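Single-stranded DNA-binding protein WHY3, chloroplastic (Arabidopsis thaliana, PDB 4KOQ) binds single-stranded DNA as a homotetramer, guarding plastid genome stability against illegitimate recombination in chloroplasts and repressing transcription of the kinesin KP1 in the nucleus. Local coordinates at the interface of chains A and B. Sequence-based numbering; all coordinates share one arbitrary frame. Chains: chain A/B, Single-stranded DNA-binding protein WHY3, chloroplastic.

Contact 1: the interface of chains A and B. Residues chain A 72-73, 76-77, 79-80; chain B 142-143, 145-146.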
loop_
_atom_site.group_PDB
_atom_site.type_symbol
_atom_site.label_atom_id
_atom_site.label_comp_id
_atom_site.label_asym_id
_atom_site.label_seq_id
_atom_site.Cartn_x
_atom_site.Cartn_y
_atom_site.Cartn_z
ATOM N N VAL A 72 -13.852 -10.795 2.194
ATOM C CA VAL A 72 -13.311 -9.598 1.560
ATOM C C VAL A 72 -14.180 -8.361 1.776
ATOM O O VAL A 72 -13.667 -7.289 2.099
ATOM C CB VAL A 72 -13.099 -9.907 0.066
ATOM C CG1 VAL A 72 -12.950 -8.676 -0.742
ATOM C CG2 VAL A 72 -11.900 -10.846 -0.090
ATOM N N THR A 73 -15.494 -8.475 1.569
ATOM C CA THR A 73 -16.378 -7.304 1.728
ATOM C C THR A 73 -16.393 -6.836 3.171
ATOM O O THR A 73 -16.359 -5.662 3.436
ATOM C CB THR A 73 -17.823 -7.622 1.270
ATOM O OG1 THR A 73 -17.794 -7.973 -0.117
ATOM C CG2 THR A 73 -18.743 -6.423 1.455
ATOM N N GLY A 76 -13.495 -4.957 3.850
ATOM C CA GLY A 76 -13.717 -3.622 3.359
ATOM C C GLY A 76 -14.496 -2.722 4.313
ATOM O O GLY A 76 -14.194 -1.528 4.450
ATOM N N ASN A 77 -15.478 -3.291 4.994
ATOM C CA ASN A 77 -16.187 -2.519 5.986
ATOM C C ASN A 77 -15.270 -2.021 7.086
ATOM O O ASN A 77 -15.349 -0.870 7.487
ATOM C CB ASN A 77 -17.253 -3.371 6.617
ATOM C CG ASN A 77 -18.402 -2.556 7.117
ATOM O OD1 ASN A 77 -18.242 -1.410 7.574
ATOM N ND2 ASN A 77 -19.577 -3.094 6.962
ATOM N N VAL A 79 -11.996 -1.581 7.066
ATOM C CA VAL A 79 -10.989 -0.598 6.692
ATOM C C VAL A 79 -11.612 0.762 6.336
ATOM O O VAL A 79 -10.893 1.726 6.134
ATOM C CB VAL A 79 -10.054 -1.027 5.480
ATOM C CG1 VAL A 79 -9.227 -2.240 5.831
ATOM C CG2 VAL A 79 -10.843 -1.225 4.231
ATOM N N SER A 80 -12.925 0.851 6.277
ATOM C CA SER A 80 -13.566 2.129 5.965
ATOM C C SER A 80 -14.406 2.673 7.102
ATOM O O SER A 80 -15.166 3.600 6.893
ATOM C CB SER A 80 -14.448 2.025 4.716
ATOM O OG SER A 80 -15.419 1.037 4.818
ATOM N N ALA B 142 -18.544 -0.415 1.893
ATOM C CA ALA B 142 -17.608 -1.521 2.142
ATOM C C ALA B 142 -17.091 -2.129 0.850
ATOM O O ALA B 142 -15.909 -2.405 0.700
ATOM C CB ALA B 142 -18.277 -2.576 2.956
ATOM N N GLU B 143 -17.981 -2.312 -0.117
ATOM C CA GLU B 143 -17.573 -2.845 -1.421
ATOM C C GLU B 143 -16.692 -1.841 -2.152
ATOM O O GLU B 143 -15.701 -2.205 -2.795
ATOM C CB GLU B 143 -18.818 -3.207 -2.273
ATOM C CG GLU B 143 -19.559 -4.424 -1.783
ATOM C CD GLU B 143 -21.016 -4.515 -2.251
ATOM O OE1 GLU B 143 -21.611 -3.508 -2.707
ATOM O OE2 GLU B 143 -21.556 -5.628 -2.165
ATOM N N ALA B 145 -14.751 0.295 -0.728
ATOM C CA ALA B 145 -13.451 0.278 -0.049
ATOM C C ALA B 145 -12.524 -0.852 -0.541
ATOM O O ALA B 145 -11.288 -0.673 -0.616
ATOM C CB ALA B 145 -13.630 0.165 1.521
ATOM N N VAL B 146 -13.120 -1.994 -0.845
ATOM C CA VAL B 146 -12.407 -3.121 -1.422
ATOM C C VAL B 146 -11.835 -2.654 -2.765
ATOM O O VAL B 146 -10.664 -2.894 -3.068
ATOM C CB VAL B 146 -13.307 -4.314 -1.646
ATOM C CG1 VAL B 146 -12.587 -5.439 -2.423
ATOM C CG2 VAL B 146 -13.783 -4.875 -0.305
HETATM O O HOH W 1 -20.317 -7.844 -2.095
#
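A:Gly76 and B:Ala145 meet where two helices of a Whirly-family tetramer pack together, helix 72-79 of chain A against the start of helix 141-158 of chain B. The fit illustrates how small residues let helices come close: the methyl CB of B:Ala145 lies 3.4 Å from the backbone carbonyl O of A:Gly76, and the missing side chain of A:Gly76 makes room for CG2 of B:Val146 near its CA and for the backbone carbonyl of B:Ala142. One turn back, the methyl of B:Ala142 sits over the backbone of the same chain A helix, 3.5 Å from the amide N of A:Asn77, and also touches CA and CB of that residue.

B:Val146 can be followed from CB outward. Its CG1, anti to the backbone N (chi1 173°), meets CG1 of A:Val72 at 3.7 Å, the two side chains crossing at about a right angle. Its CG2 turns instead to the helix backbone, 3.4 Å from the carbonyl O of A:Val72 and close to CA of A:Gly76.

At the other end of the chain A helix, A:Ser80 lays its CB against the methyl of B:Ala145, 3.8 Å away. Its hydroxyl OG lies between the backbone N and the carbonyl carbon (chi1 56°), turned back to make its main bond to O of A:Gly76 at 2.9 Å, tilted 23° from the carbonyl plane. O of A:Asn77, approached from above its carbonyl plane, is a weaker, shared or alternative acceptor for the same hydroxyl. An alanine here removes the hydroxyl from the carbonyls of A:Gly76 and A:Asn77 and would probably leave the helix end that carries the B:Ala145 contact less firmly held.

Polar contact across the patch passes through water. CG2 of A:Thr73 packs on the CG methylene of B:Glu143, while the threonine OG1 reaches a water at 3.2 Å that also contacts the carboxylate OE2 of B:Glu143.

Contact 2: the interface of chains A and B. Residues chain A 31, 34, 38-41, 163; chain B 8-11.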
loop_
_atom_site.group_PDB
_atom_site.type_symbol
_atom_site.label_atom_id
_atom_site.label_comp_id
_atom_site.label_asym_id
_atom_site.label_seq_id
_atom_site.Cartn_x
_atom_site.Cartn_y
_atom_site.Cartn_z
ATOM N N PHE A 31 -8.496 -22.097 -6.400
ATOM C CA PHE A 31 -8.450 -22.065 -7.845
ATOM C C PHE A 31 -8.822 -23.444 -8.380
ATOM O O PHE A 31 -8.737 -24.437 -7.660
ATOM C CB PHE A 31 -7.036 -21.726 -8.297
ATOM C CG PHE A 31 -6.655 -20.313 -8.057
ATOM C CD1 PHE A 31 -6.968 -19.350 -8.983
ATOM C CD2 PHE A 31 -5.999 -19.940 -6.902
ATOM C CE1 PHE A 31 -6.626 -18.052 -8.781
ATOM C CE2 PHE A 31 -5.649 -18.627 -6.699
ATOM C CZ PHE A 31 -5.974 -17.685 -7.637
ATOM N N LEU A 34 -8.125 -25.247 -15.464
ATOM C CA LEU A 34 -8.936 -25.409 -16.671
ATOM C C LEU A 34 -8.225 -26.324 -17.677
ATOM O O LEU A 34 -7.023 -26.577 -17.555
ATOM C CB LEU A 34 -9.219 -24.047 -17.307
ATOM C CG LEU A 34 -9.860 -23.033 -16.355
ATOM C CD1 LEU A 34 -10.101 -21.707 -17.059
ATOM C CD2 LEU A 34 -11.155 -23.599 -15.778
ATOM N N ALA A 38 -4.834 -22.847 -17.857
ATOM C CA ALA A 38 -5.092 -21.653 -17.068
ATOM C C ALA A 38 -5.757 -22.070 -15.757
ATOM O O ALA A 38 -6.289 -23.174 -15.646
ATOM C CB ALA A 38 -6.009 -20.727 -17.829
ATOM N N PHE A 39 -5.738 -21.178 -14.771
ATOM C CA PHE A 39 -6.441 -21.423 -13.520
ATOM C C PHE A 39 -7.507 -20.360 -13.310
ATOM O O PHE A 39 -7.360 -19.215 -13.734
ATOM C CB PHE A 39 -5.459 -21.419 -12.365
ATOM C CG PHE A 39 -4.458 -22.508 -12.443
ATOM C CD1 PHE A 39 -4.769 -23.781 -12.004
ATOM C CD2 PHE A 39 -3.199 -22.269 -12.966
ATOM C CE1 PHE A 39 -3.834 -24.797 -12.078
ATOM C CE2 PHE A 39 -2.265 -23.280 -13.042
ATOM C CZ PHE A 39 -2.583 -24.543 -12.597
ATOM N N LYS A 40 -8.600 -20.754 -12.683
ATOM C CA LYS A 40 -9.696 -19.839 -12.456
ATOM C C LYS A 40 -9.964 -19.776 -10.968
ATOM O O LYS A 40 -10.046 -20.814 -10.308
ATOM C CB LYS A 40 -10.945 -20.327 -13.151
ATOM C CG LYS A 40 -12.153 -19.446 -12.932
ATOM C CD LYS A 40 -13.419 -20.151 -13.394
ATOM C CE LYS A 40 -14.528 -19.163 -13.725
ATOM N NZ LYS A 40 -14.235 -18.383 -14.965
ATOM N N LEU A 41 -10.135 -18.563 -10.458
ATOM C CA LEU A 41 -10.404 -18.367 -9.040
ATOM C C LEU A 41 -11.816 -18.791 -8.799
ATOM O O LEU A 41 -12.716 -18.263 -9.418
ATOM C CB LEU A 41 -10.220 -16.878 -8.642
ATOM C CG LEU A 41 -10.533 -16.623 -7.153
ATOM C CD1 LEU A 41 -9.597 -15.570 -6.590
ATOM C CD2 LEU A 41 -11.939 -16.172 -7.002
ATOM N N ALA A 163 -1.625 -12.728 -7.844
ATOM C CA ALA A 163 -1.342 -13.716 -8.856
ATOM C C ALA A 163 -1.177 -13.017 -10.226
ATOM O O ALA A 163 -0.271 -13.350 -10.994
ATOM C CB ALA A 163 -2.455 -14.733 -8.882
ATOM N N ARG B 8 -2.128 -18.770 -17.310
ATOM C CA ARG B 8 -3.150 -17.737 -17.281
ATOM C C ARG B 8 -3.977 -17.855 -16.001
ATOM O O ARG B 8 -4.322 -18.959 -15.585
ATOM C CB ARG B 8 -4.049 -17.891 -18.512
ATOM C CG ARG B 8 -5.336 -17.097 -18.492
ATOM C CD ARG B 8 -5.101 -15.620 -18.736
ATOM N NE ARG B 8 -6.368 -14.898 -18.811
ATOM C CZ ARG B 8 -6.478 -13.581 -18.942
ATOM N NH1 ARG B 8 -5.391 -12.821 -19.019
ATOM N NH2 ARG B 8 -7.681 -13.024 -18.996
ATOM N N PHE B 9 -4.277 -16.712 -15.383
ATOM C CA PHE B 9 -5.121 -16.660 -14.185
ATOM C C PHE B 9 -6.356 -15.772 -14.416
ATOM O O PHE B 9 -6.240 -14.592 -14.739
ATOM C CB PHE B 9 -4.317 -16.143 -12.978
ATOM C CG PHE B 9 -3.555 -17.217 -12.235
ATOM C CD1 PHE B 9 -4.180 -17.998 -11.278
ATOM C CD2 PHE B 9 -2.209 -17.438 -12.488
ATOM C CE1 PHE B 9 -3.479 -18.989 -10.588
ATOM C CE2 PHE B 9 -1.510 -18.425 -11.805
ATOM C CZ PHE B 9 -2.148 -19.201 -10.854
ATOM N N TYR B 10 -7.536 -16.358 -14.257
ATOM C CA TYR B 10 -8.788 -15.623 -14.322
ATOM C C TYR B 10 -9.182 -15.261 -12.903
ATOM O O TYR B 10 -9.578 -16.138 -12.120
ATOM C CB TYR B 10 -9.891 -16.486 -14.912
ATOM C CG TYR B 10 -9.739 -16.728 -16.393
ATOM C CD1 TYR B 10 -10.088 -15.747 -17.309
ATOM C CD2 TYR B 10 -9.262 -17.937 -16.878
ATOM C CE1 TYR B 10 -9.968 -15.953 -18.659
ATOM C CE2 TYR B 10 -9.133 -18.153 -18.245
ATOM C CZ TYR B 10 -9.490 -17.150 -19.124
ATOM O OH TYR B 10 -9.382 -17.339 -20.486
ATOM N N VAL B 11 -9.097 -13.975 -12.598
ATOM C CA VAL B 11 -9.281 -13.514 -11.215
ATOM C C VAL B 11 -10.182 -12.276 -11.163
ATOM O O VAL B 11 -9.959 -11.356 -10.370
ATOM C CB VAL B 11 -7.904 -13.219 -10.552
ATOM C CG1 VAL B 11 -7.114 -14.544 -10.352
ATOM C CG2 VAL B 11 -7.099 -12.241 -11.357
#
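A:Phe39 bonds through its backbone to B:Arg8 and B:Tyr10, on either side of B:Phe9, and so joins a short strand of chain B to a strand of chain A, an example of a chain terminus extending a neighbour's sheet. N of A:Phe39 donates to O of B:Arg8 at 2.8 Å, N of B:Tyr10 to O of A:Phe39 at 2.9 Å, and N of A:Leu41 to O of B:Tyr10 at 3.0 Å. The pairing is parallel and is made by backbone atoms.

Aromatic packing comes next. The rings of A:Phe31 and B:Phe9 meet edge-to-face, planes turned 78° apart, with the CD1–CE1 edge of B:Phe9 directed at one face of A:Phe31; CE1 of A:Phe31 lies 3.5 Å from CD1 of B:Phe9. That same edge of B:Phe9 touches CB of A:Phe39, whose side chain runs alongside and points the same way, while CB of A:Ala163 stands over one face near the rim.

Aliphatic contacts complete the seam. CD1 of A:Leu34 lies obliquely against CD2 and CE2 of the B:Tyr10 ring, the side chains crossing at about a right angle, and CB of A:Ala38 packs on CB of B:Arg8 at 3.5 Å.

Separate from these is packing within chain B, where the arginine bends at chi2 (74°) and brings NE near the rim of one face of the tyrosine ring.

In the fold, strand 9-10 near the N-terminus of chain B lines up beside strand 39-43 of chain A, with helix 161-165 of chain A flanking B:Phe9.

The C-alpha centres of contact 1 and contact 2 lie about 23 Å apart on one subunit boundary, and they have no residues in common. Contact 1 joins two helices through small side chains, whereas contact 2 joins strands through backbone bonding and aromatic packing. Each contact takes a different surface from each chain, which fits an interface that is not an exact two-fold. Because every subunit carries both sets of surfaces, the pairing can be repeated from one copy to the next, consistent with the homotetramer. Two separated footholds would probably restrain the subunits from pivoting about either one.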